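PDB 1RTW: transcriptional activator, putative from Pyrococcus furiosus, which is of unsettled function but belongs to the all-helical TENA/THI-4/PQQC family and forms a tetramer of helical bundles. Local coordinates for residues F22-A27 against A135-V139; F68-S72 against Y164-I168; D99-Y105 against I200-I204; S117-T123 against E183-A187. All coordinates share one frame; numbering follows the deposited sequence.

Contact 1: F22-A27 against A135-V139; sequences FLIEMA and AWKWV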
# COMPACT_ATOMS: atom_id res chain seq x y z
N PHE B 22 24.18 26.67 2.34
CA PHE B 22 23.54 26.65 3.65
C PHE B 22 24.47 26.18 4.77
O PHE B 22 24.43 26.71 5.88
CB PHE B 22 22.28 25.78 3.61
CG PHE B 22 21.45 25.83 4.86
CD1 PHE B 22 21.65 24.91 5.88
CD2 PHE B 22 20.45 26.78 5.00
CE1 PHE B 22 20.86 24.93 7.02
CE2 PHE B 22 19.65 26.82 6.14
CZ PHE B 22 19.85 25.89 7.16
N LEU B 23 25.29 25.17 4.47
CA LEU B 23 26.23 24.62 5.45
C LEU B 23 27.39 25.56 5.75
O LEU B 23 27.87 25.60 6.88
CB LEU B 23 26.74 23.25 4.99
CG LEU B 23 25.67 22.20 4.67
CD1 LEU B 23 26.32 20.89 4.31
CD2 LEU B 23 24.72 22.00 5.84
N ILE B 24 27.83 26.32 4.75
CA ILE B 24 28.92 27.27 4.92
C ILE B 24 28.46 28.37 5.88
O ILE B 24 29.21 28.81 6.75
CB ILE B 24 29.30 27.96 3.59
CG1 ILE B 24 29.87 26.94 2.61
CG2 ILE B 24 30.30 29.08 3.84
CD1 ILE B 24 30.09 27.51 1.22
N GLU B 25 27.21 28.79 5.71
CA GLU B 25 26.67 29.85 6.53
C GLU B 25 26.41 29.39 7.96
O GLU B 25 26.57 30.17 8.89
CB GLU B 25 25.42 30.44 5.89
CG GLU B 25 25.72 31.05 4.53
CD GLU B 25 24.53 31.77 3.91
OE1 GLU B 25 23.42 31.74 4.47
OE2 GLU B 25 24.74 32.37 2.84
N MSE B 26 26.02 28.13 8.11
CA MSE B 26 25.80 27.56 9.44
C MSE B 26 27.15 27.53 10.17
O MSE B 26 27.25 27.92 11.33
CB MSE B 26 25.27 26.13 9.33
CG MSE B 26 23.81 26.00 8.92
SE MSE B 26 22.55 26.38 10.34
CE MSE B 26 23.43 25.50 11.79
N ALA B 27 28.19 27.12 9.43
CA ALA B 27 29.55 27.00 9.95
C ALA B 27 30.23 28.32 10.29
O ALA B 27 30.99 28.40 11.24
CB ALA B 27 30.42 26.19 8.98
N ALA B 135 26.71 15.90 5.95
CA ALA B 135 26.50 17.35 5.91
C ALA B 135 26.69 18.02 7.26
O ALA B 135 27.42 19.00 7.37
CB ALA B 135 25.12 17.67 5.36
N TRP B 136 26.04 17.47 8.27
CA TRP B 136 26.14 18.03 9.61
C TRP B 136 27.49 17.73 10.24
O TRP B 136 27.94 18.45 11.13
CB TRP B 136 24.96 17.55 10.46
CG TRP B 136 23.68 18.11 9.94
CD1 TRP B 136 22.76 17.48 9.14
CD2 TRP B 136 23.22 19.46 10.09
NE1 TRP B 136 21.77 18.35 8.78
CE2 TRP B 136 22.02 19.56 9.34
CE3 TRP B 136 23.69 20.58 10.77
CZ2 TRP B 136 21.30 20.76 9.26
CZ3 TRP B 136 22.98 21.77 10.68
CH2 TRP B 136 21.79 21.84 9.94
N LYS B 137 28.17 16.70 9.74
CA LYS B 137 29.49 16.36 10.25
C LYS B 137 30.43 17.44 9.70
O LYS B 137 31.30 17.94 10.42
CB LYS B 137 29.92 14.97 9.76
CG LYS B 137 31.00 14.32 10.61
CD LYS B 137 31.11 12.82 10.33
CE LYS B 137 31.49 12.53 8.89
NZ LYS B 137 31.58 11.07 8.62
N TRP B 138 30.21 17.82 8.44
CA TRP B 138 31.01 18.87 7.82
C TRP B 138 30.84 20.15 8.61
O TRP B 138 31.82 20.85 8.89
CB TRP B 138 30.55 19.11 6.38
CG TRP B 138 31.45 20.09 5.64
CD1 TRP B 138 32.52 19.79 4.86
CD2 TRP B 138 31.37 21.52 5.67
NE1 TRP B 138 33.12 20.94 4.40
CE2 TRP B 138 32.43 22.01 4.89
CE3 TRP B 138 30.50 22.44 6.29
CZ2 TRP B 138 32.66 23.39 4.70
CZ3 TRP B 138 30.73 23.80 6.10
CH2 TRP B 138 31.80 24.26 5.31
N VAL B 139 29.60 20.46 8.97
CA VAL B 139 29.31 21.66 9.74
C VAL B 139 30.02 21.66 11.09
O VAL B 139 30.62 22.66 11.48
CB VAL B 139 27.80 21.85 9.93
CG1 VAL B 139 27.52 22.99 10.89
CG2 VAL B 139 27.15 22.16 8.59
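L23 lies against V139 and A135 with both of its methyl branches, the two side chains of L23 and V139 crossing at about a right angle. With CG of L23 placed beside the backbone N (chi1 -55°), the fork opens onto helix 118-142: CD1 rests 3.6 Å from CB of A135, while CD2 lies 3.7 Å from CG2 of V139. The other methyl of V139, CG1, faces CB of M26, a selenomethionine.

Two tryptophans enclose this aliphatic centre. The indole of W138 swings over to the first helix because its CG stands opposite the backbone N (chi1 -174°), and its six-membered ring slips in beside the first turn. There CZ3 comes 3.5 Å from the carbonyl O of L23, which lies at the ring edge near its plane, and 3.8 Å from CB of A27. The same carbonyl receives the helical bond from A27 N, at 3.0 Å. W136 leaves its helix in another direction, yet its ring reaches back far enough for CZ3 to meet the terminal CE of M26 at 3.9 Å. That methyl arrives in the plane of the indole, at its edge, carried there by bends at chi2 and chi3. The ring of F22 touches W136 only through its rim.

The contact is apolar and largely buried, joining helix 21-28 to the later part of helix 118-142; the segments 22-27 and 135-139 cross at -34°. I153 of helix 150-157 closes over M26, W136 and V139, while W39 of helix 33-60 meets the ring of F22.

Contact 2: F68-S72 against Y164-I168; sequences FFAES and YVKRI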
# COMPACT_ATOMS: atom_id res chain seq x y z
N PHE B 68 14.98 -3.48 14.82
CA PHE B 68 15.74 -2.35 14.31
C PHE B 68 14.80 -1.21 13.92
O PHE B 68 15.01 -0.06 14.29
CB PHE B 68 16.61 -2.78 13.11
CG PHE B 68 17.02 -1.64 12.22
CD1 PHE B 68 18.06 -0.80 12.57
CD2 PHE B 68 16.34 -1.41 11.02
CE1 PHE B 68 18.42 0.27 11.76
CE2 PHE B 68 16.70 -0.34 10.21
CZ PHE B 68 17.74 0.50 10.58
N PHE B 69 13.77 -1.55 13.15
CA PHE B 69 12.81 -0.56 12.72
C PHE B 69 12.04 0.04 13.87
O PHE B 69 11.75 1.24 13.86
CB PHE B 69 11.86 -1.14 11.67
CG PHE B 69 12.37 -1.02 10.26
CD1 PHE B 69 12.33 0.20 9.59
CD2 PHE B 69 12.87 -2.12 9.59
CE1 PHE B 69 12.79 0.32 8.28
CE2 PHE B 69 13.33 -2.02 8.27
CZ PHE B 69 13.29 -0.79 7.62
N ALA B 70 11.72 -0.77 14.88
CA ALA B 70 10.99 -0.27 16.05
C ALA B 70 11.81 0.76 16.80
O ALA B 70 11.30 1.83 17.16
CB ALA B 70 10.61 -1.40 16.97
N GLU B 71 13.10 0.45 16.99
CA GLU B 71 14.04 1.31 17.69
C GLU B 71 14.38 2.56 16.89
O GLU B 71 14.46 3.65 17.45
CB GLU B 71 15.33 0.54 17.99
CG GLU B 71 15.19 -0.58 19.02
CD GLU B 71 16.18 -1.72 18.82
OE1 GLU B 71 15.88 -2.84 19.28
OE2 GLU B 71 17.25 -1.51 18.21
N SER B 72 14.59 2.39 15.58
CA SER B 72 14.94 3.50 14.71
C SER B 72 13.81 4.51 14.59
O SER B 72 14.05 5.72 14.70
CB SER B 72 15.32 3.01 13.32
OG SER B 72 16.45 2.18 13.40
N TYR B 164 23.94 4.68 14.09
CA TYR B 164 22.67 4.37 13.46
C TYR B 164 22.88 4.26 11.95
O TYR B 164 22.38 3.34 11.31
CB TYR B 164 21.66 5.47 13.82
CG TYR B 164 20.45 5.57 12.92
CD1 TYR B 164 19.59 4.48 12.76
CD2 TYR B 164 20.17 6.75 12.23
CE1 TYR B 164 18.49 4.56 11.93
CE2 TYR B 164 19.06 6.85 11.40
CZ TYR B 164 18.23 5.75 11.25
OH TYR B 164 17.12 5.84 10.43
N VAL B 165 23.68 5.17 11.39
CA VAL B 165 23.99 5.17 9.97
C VAL B 165 24.80 3.92 9.62
O VAL B 165 24.52 3.24 8.63
CB VAL B 165 24.79 6.43 9.55
CG1 VAL B 165 25.31 6.29 8.13
CG2 VAL B 165 23.91 7.66 9.65
N LYS B 166 25.78 3.61 10.47
CA LYS B 166 26.63 2.44 10.27
C LYS B 166 25.79 1.17 10.32
O LYS B 166 26.03 0.22 9.56
CB LYS B 166 27.72 2.40 11.35
CG LYS B 166 28.77 1.31 11.14
CD LYS B 166 29.63 1.57 9.90
CE LYS B 166 30.49 2.83 10.06
NZ LYS B 166 31.40 2.75 11.24
N ARG B 167 24.79 1.17 11.19
CA ARG B 167 23.90 0.03 11.36
C ARG B 167 23.05 -0.18 10.10
O ARG B 167 22.83 -1.33 9.69
CB ARG B 167 23.01 0.22 12.59
CG ARG B 167 22.29 -1.03 13.04
CD ARG B 167 21.44 -0.78 14.29
NE ARG B 167 20.73 -1.99 14.71
CZ ARG B 167 19.72 -2.02 15.58
NH1 ARG B 167 19.27 -0.90 16.14
NH2 ARG B 167 19.14 -3.18 15.89
N ILE B 168 22.61 0.91 9.48
CA ILE B 168 21.81 0.84 8.25
C ILE B 168 22.69 0.32 7.12
O ILE B 168 22.28 -0.53 6.32
CB ILE B 168 21.23 2.23 7.86
CG1 ILE B 168 20.14 2.65 8.86
CG2 ILE B 168 20.62 2.19 6.47
CD1 ILE B 168 19.77 4.11 8.76
O HOH W 1 18.75 2.05 15.80
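F68 starts the contact by sliding its ring past the extended side chain of R167 in the opposite direction. Its CD1 sits over one face of the guanidinium, 3.6 Å from NE of R167, and the two planes are 83° apart, so the ring stands on edge over that face. Farther round the ring, CZ packs 3.7 Å from CG1 of I168.

One turn on, E71 receives the charged end of R167. The arginine keeps CG opposite its backbone N (chi1 -166°) and stays extended as far as NE, which lets NH1 reach OE2 of E71 at 3.0 Å in a nearly straight salt-bridge bond (163°). A weak second bond runs from NH2 to the same oxygen. This carboxylate oxygen lies in the guanidinium plane, so E71 and F68 use edge and face of one group.

S72 turns OG back to the carbonyl O of F68, at 2.8 Å, which also accepts from S72 N. The same OG lies 3.5 Å from CE1 of Y164, and a water links it weakly to R167 NH1.

The segments, on helices 66-89 and 159-176, pair roughly antiparallel in the bundle, with F68, Y164 and I168 buried and the salt bridge at the rim. M54 of helix 33-60 touches S72 and Y164, E129 of helix 118-142 binds the Y164 hydroxyl, and Y74 of the second subunit packs on E71.

Contact 3: D99-Y105 against I200-I204; sequences DWRAKSY and IFWDI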
# COMPACT_ATOMS: atom_id res chain seq x y z
N ASP B 99 7.25 24.15 0.93
CA ASP B 99 7.89 24.32 -0.37
C ASP B 99 7.65 23.13 -1.32
O ASP B 99 7.69 21.96 -0.91
CB ASP B 99 9.40 24.51 -0.17
CG ASP B 99 10.10 24.88 -1.46
OD1 ASP B 99 10.42 26.07 -1.64
OD2 ASP B 99 10.30 23.98 -2.29
N TRP B 100 7.49 23.43 -2.61
CA TRP B 100 7.25 22.42 -3.64
C TRP B 100 8.34 21.34 -3.73
O TRP B 100 8.04 20.18 -3.96
CB TRP B 100 7.01 23.07 -5.01
CG TRP B 100 8.23 23.73 -5.64
CD1 TRP B 100 9.12 23.15 -6.50
CD2 TRP B 100 8.66 25.08 -5.46
NE1 TRP B 100 10.08 24.06 -6.87
CE2 TRP B 100 9.82 25.25 -6.25
CE3 TRP B 100 8.19 26.17 -4.70
CZ2 TRP B 100 10.51 26.47 -6.31
CZ3 TRP B 100 8.87 27.38 -4.77
CH2 TRP B 100 10.03 27.52 -5.56
N ARG B 101 9.60 21.74 -3.53
CA ARG B 101 10.70 20.79 -3.56
C ARG B 101 10.57 19.78 -2.42
O ARG B 101 10.89 18.60 -2.57
CB ARG B 101 12.06 21.50 -3.44
CG ARG B 101 12.49 22.33 -4.65
CD ARG B 101 12.27 23.81 -4.40
NE ARG B 101 13.46 24.60 -4.71
CZ ARG B 101 13.73 25.79 -4.17
NH1 ARG B 101 12.90 26.34 -3.30
NH2 ARG B 101 14.84 26.42 -4.51
N ALA B 102 10.10 20.25 -1.27
CA ALA B 102 9.94 19.38 -0.11
C ALA B 102 8.85 18.34 -0.34
O ALA B 102 9.08 17.15 -0.11
CB ALA B 102 9.65 20.21 1.14
N LYS B 103 7.69 18.77 -0.80
CA LYS B 103 6.57 17.85 -1.06
C LYS B 103 6.96 16.81 -2.10
O LYS B 103 6.61 15.64 -1.99
CB LYS B 103 5.34 18.62 -1.56
CG LYS B 103 4.81 19.65 -0.58
CD LYS B 103 3.52 20.27 -1.08
CE LYS B 103 3.71 21.02 -2.40
NZ LYS B 103 2.46 21.70 -2.84
N SER B 104 7.71 17.25 -3.11
CA SER B 104 8.18 16.40 -4.18
C SER B 104 9.14 15.32 -3.67
O SER B 104 9.14 14.18 -4.13
CB SER B 104 8.88 17.29 -5.21
OG SER B 104 9.27 16.54 -6.34
N TYR B 105 9.96 15.67 -2.70
CA TYR B 105 10.91 14.73 -2.13
C TYR B 105 10.13 13.71 -1.30
O TYR B 105 10.32 12.49 -1.42
CB TYR B 105 11.91 15.50 -1.28
CG TYR B 105 13.07 14.70 -0.74
CD1 TYR B 105 13.16 13.33 -0.95
CD2 TYR B 105 14.08 15.33 0.01
CE1 TYR B 105 14.22 12.59 -0.44
CE2 TYR B 105 15.14 14.60 0.53
CZ TYR B 105 15.19 13.23 0.31
OH TYR B 105 16.19 12.48 0.85
N ILE B 200 18.98 19.39 -3.56
CA ILE B 200 17.99 20.41 -3.84
C ILE B 200 17.31 20.97 -2.59
O ILE B 200 16.98 22.15 -2.53
CB ILE B 200 16.92 19.84 -4.81
CG1 ILE B 200 17.54 19.65 -6.20
CG2 ILE B 200 15.70 20.74 -4.90
CD1 ILE B 200 16.66 18.87 -7.15
N PHE B 201 17.12 20.12 -1.59
CA PHE B 201 16.45 20.55 -0.38
C PHE B 201 17.12 21.75 0.29
O PHE B 201 16.43 22.64 0.80
CB PHE B 201 16.34 19.39 0.61
CG PHE B 201 15.19 19.52 1.56
CD1 PHE B 201 15.33 20.23 2.75
CD2 PHE B 201 13.97 18.92 1.27
CE1 PHE B 201 14.26 20.34 3.64
CE2 PHE B 201 12.89 19.01 2.14
CZ PHE B 201 13.03 19.73 3.33
N TRP B 202 18.45 21.79 0.27
CA TRP B 202 19.18 22.89 0.89
C TRP B 202 18.80 24.25 0.30
O TRP B 202 18.79 25.24 1.01
CB TRP B 202 20.69 22.67 0.80
CG TRP B 202 21.18 21.45 1.53
CD1 TRP B 202 21.65 20.29 0.97
CD2 TRP B 202 21.22 21.25 2.95
NE1 TRP B 202 21.97 19.39 1.95
CE2 TRP B 202 21.73 19.95 3.17
CE3 TRP B 202 20.88 22.04 4.05
CZ2 TRP B 202 21.90 19.43 4.46
CZ3 TRP B 202 21.05 21.51 5.33
CH2 TRP B 202 21.56 20.22 5.52
N ASP B 203 18.46 24.27 -0.99
CA ASP B 203 18.07 25.52 -1.66
C ASP B 203 16.77 26.13 -1.12
O ASP B 203 16.57 27.34 -1.23
CB ASP B 203 17.92 25.31 -3.17
CG ASP B 203 19.23 24.99 -3.86
OD1 ASP B 203 19.23 24.16 -4.79
OD2 ASP B 203 20.27 25.57 -3.46
N ILE B 204 15.91 25.30 -0.55
CA ILE B 204 14.63 25.75 -0.01
C ILE B 204 14.76 26.93 0.94
O ILE B 204 13.93 27.83 0.93
CB ILE B 204 13.89 24.59 0.69
CG1 ILE B 204 13.42 23.56 -0.34
CG2 ILE B 204 12.70 25.11 1.47
CD1 ILE B 204 12.84 22.29 0.27
O HOH W 2 16.29 24.13 -6.38
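An aspartate N-cap opens helix 100-115 where it meets the C-terminal part of helix 181-201, and the side chains of its first turns close around I204. D99, the capping residue, has its carboxylate beside this isoleucine, with CB 3.7 Å from CG2 of I204. Its OD1 also takes a salt-bridge bond of 3.0 Å from NH1 of R101; OD1 lies in the guanidinium plane, while NH1 meets it on the syn side, 30° out of the carboxylate plane.

R101 bends at chi2 and chi3 and so folds along the neighbouring segment instead of standing off from it. Its CG touches CG2 of I200 at 3.6 Å, and its guanidinium lies with one face toward the backbone N of I204, leaving NH2 3.5 Å from CB of D203. A water accepts from R101 NH2 and gives a weak bond to OD1 of D203, whose other oxygen is held by H20.

Deeper in, A102 fills the angle between F201 and I204. The methyl CD1 of I204 sits over the centre of the F201 ring, 3.6 Å above its plane, a CH-pi contact made within one segment. N42 of helix 33-60 touches A102, F201 and I204. Beyond them the side chain of Y105, its hydroxyl bound by E198, crosses that of F201 at about a right angle; CD2 of F201 lies at the tyrosine ring's edge, 3.8 Å from CD2 of Y105.

Contact 4: S117-T123 against E183-A187; sequences SFLEGFT and EKERA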
# COMPACT_ATOMS: atom_id res chain seq x y z
N SER B 117 10.67 -2.11 -4.36
CA SER B 117 11.13 -3.32 -3.68
C SER B 117 11.66 -2.87 -2.30
O SER B 117 11.95 -1.69 -2.11
CB SER B 117 12.27 -3.94 -4.47
OG SER B 117 13.38 -3.06 -4.49
N PHE B 118 11.82 -3.81 -1.38
CA PHE B 118 12.33 -3.46 -0.05
C PHE B 118 13.74 -2.87 -0.17
O PHE B 118 14.07 -1.88 0.49
CB PHE B 118 12.35 -4.68 0.87
CG PHE B 118 12.80 -4.37 2.27
CD1 PHE B 118 12.06 -3.53 3.09
CD2 PHE B 118 13.98 -4.91 2.78
CE1 PHE B 118 12.47 -3.23 4.37
CE2 PHE B 118 14.40 -4.61 4.07
CZ PHE B 118 13.64 -3.77 4.86
N LEU B 119 14.53 -3.45 -1.08
CA LEU B 119 15.90 -3.03 -1.35
C LEU B 119 15.96 -1.56 -1.76
O LEU B 119 16.82 -0.80 -1.29
CB LEU B 119 16.50 -3.91 -2.45
CG LEU B 119 17.91 -3.53 -2.91
CD1 LEU B 119 18.92 -3.79 -1.79
CD2 LEU B 119 18.29 -4.28 -4.19
N GLU B 120 15.10 -1.17 -2.69
CA GLU B 120 15.05 0.22 -3.13
C GLU B 120 14.69 1.13 -1.94
O GLU B 120 15.30 2.18 -1.73
CB GLU B 120 14.00 0.39 -4.22
CG GLU B 120 14.32 -0.30 -5.56
CD GLU B 120 13.19 -0.13 -6.57
OE1 GLU B 120 12.13 -0.78 -6.41
OE2 GLU B 120 13.35 0.67 -7.52
N GLY B 121 13.72 0.68 -1.16
CA GLY B 121 13.28 1.44 -0.01
C GLY B 121 14.39 1.62 1.01
O GLY B 121 14.66 2.73 1.46
N PHE B 122 15.04 0.51 1.36
CA PHE B 122 16.13 0.56 2.33
C PHE B 122 17.30 1.36 1.78
O PHE B 122 17.99 2.04 2.53
CB PHE B 122 16.56 -0.86 2.74
CG PHE B 122 17.12 -0.92 4.13
CD1 PHE B 122 16.28 -0.99 5.23
CD2 PHE B 122 18.49 -0.86 4.35
CE1 PHE B 122 16.79 -0.98 6.52
CE2 PHE B 122 19.01 -0.86 5.64
CZ PHE B 122 18.16 -0.91 6.73
N THR B 123 17.52 1.30 0.47
CA THR B 123 18.59 2.06 -0.16
C THR B 123 18.27 3.55 0.01
O THR B 123 19.16 4.35 0.33
CB THR B 123 18.75 1.70 -1.67
OG1 THR B 123 19.21 0.35 -1.78
CG2 THR B 123 19.76 2.59 -2.35
N GLU B 183 18.04 -5.87 -9.89
CA GLU B 183 17.41 -5.28 -8.72
C GLU B 183 18.36 -4.31 -8.02
O GLU B 183 17.91 -3.34 -7.41
CB GLU B 183 16.93 -6.38 -7.78
CG GLU B 183 15.75 -5.99 -6.90
CD GLU B 183 14.54 -5.47 -7.69
OE1 GLU B 183 14.20 -4.27 -7.54
OE2 GLU B 183 13.92 -6.26 -8.43
N LYS B 184 19.66 -4.57 -8.13
CA LYS B 184 20.64 -3.67 -7.53
C LYS B 184 20.62 -2.35 -8.29
O LYS B 184 20.70 -1.29 -7.68
CB LYS B 184 22.05 -4.27 -7.56
CG LYS B 184 22.37 -5.16 -6.37
CD LYS B 184 23.82 -5.64 -6.41
CE LYS B 184 24.08 -6.63 -5.29
NZ LYS B 184 25.50 -7.06 -5.17
N GLU B 185 20.49 -2.43 -9.61
CA GLU B 185 20.46 -1.24 -10.46
C GLU B 185 19.26 -0.36 -10.14
O GLU B 185 19.34 0.87 -10.21
CB GLU B 185 20.45 -1.61 -11.95
CG GLU B 185 21.82 -1.60 -12.61
CD GLU B 185 22.49 -0.23 -12.64
OE1 GLU B 185 21.80 0.79 -12.86
OE2 GLU B 185 23.72 -0.17 -12.45
N ARG B 186 18.13 -1.00 -9.82
CA ARG B 186 16.91 -0.28 -9.47
C ARG B 186 17.22 0.57 -8.23
O ARG B 186 16.91 1.76 -8.19
CB ARG B 186 15.78 -1.26 -9.16
CG ARG B 186 15.17 -1.95 -10.37
CD ARG B 186 13.84 -1.31 -10.76
NE ARG B 186 13.21 -2.01 -11.87
CZ ARG B 186 11.98 -1.76 -12.32
NH1 ARG B 186 11.23 -0.83 -11.75
NH2 ARG B 186 11.50 -2.45 -13.35
N ALA B 187 17.88 -0.06 -7.26
CA ALA B 187 18.26 0.62 -6.03
C ALA B 187 19.29 1.69 -6.33
O ALA B 187 19.24 2.77 -5.74
CB ALA B 187 18.81 -0.38 -5.03
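A187 is the tight spot where segments 118-123 and 183-187 cross at -32°, just after the capping box of S117 and E120 that starts helix 118-142. The CA atoms of A187 and E120 approach to 4.3 Å, and the small methyl makes this possible: CB of A187 lies 3.4 Å from OG1 of T123 and 3.9 Å from CG of L119. L119 reaches on with CD2 to the carbonyl O of E183. T123 OG1 is turned back to L119 O, which T123 N approaches from the opposite face, and F2 of helix 2-8 covers T123 and A187.

Toward the helix start the packing gives way to polar, partly exposed groups. E120 OE2 passes beside CB of the poorly ordered R186 while the guanidinium leads away. E183 bends at chi2 to bring OE1 within 4.2 Å of OE1 of E120, a pairing of like charges that may raise the proton affinity of E183, whose OE2 is bound by H179 of the fourth subunit. The box itself is firm: E120 N gives to S117 OG at 3.1 Å, and in return S117 N meets the anti lone pair of E120 OE1 at 2.8 Å, almost straight at 172°.

How the contacts relate
Each contact joins helices distant in sequence, and all but one pair of contacts interleave along the chain; the exception is contact 4, whose segments both fall between those of contact 3. Contacts 1 and 4 share helix 118-142 on opposite sides of the chain's centre, about 29 Å apart between centres, while contacts 3 and 4 share helix 181-201. Contacts 1 and 3, about 18 Å apart between centres, meet through W202, which packs on F22, L23, A135 and W136. Contacts 2 and 4, about 17 Å apart, meet where F122 packs against F68, F69 and I168. Helix 118-142 thus runs between contacts 1 and 4, and helix 181-201 between contacts 3 and 4, within one bundle.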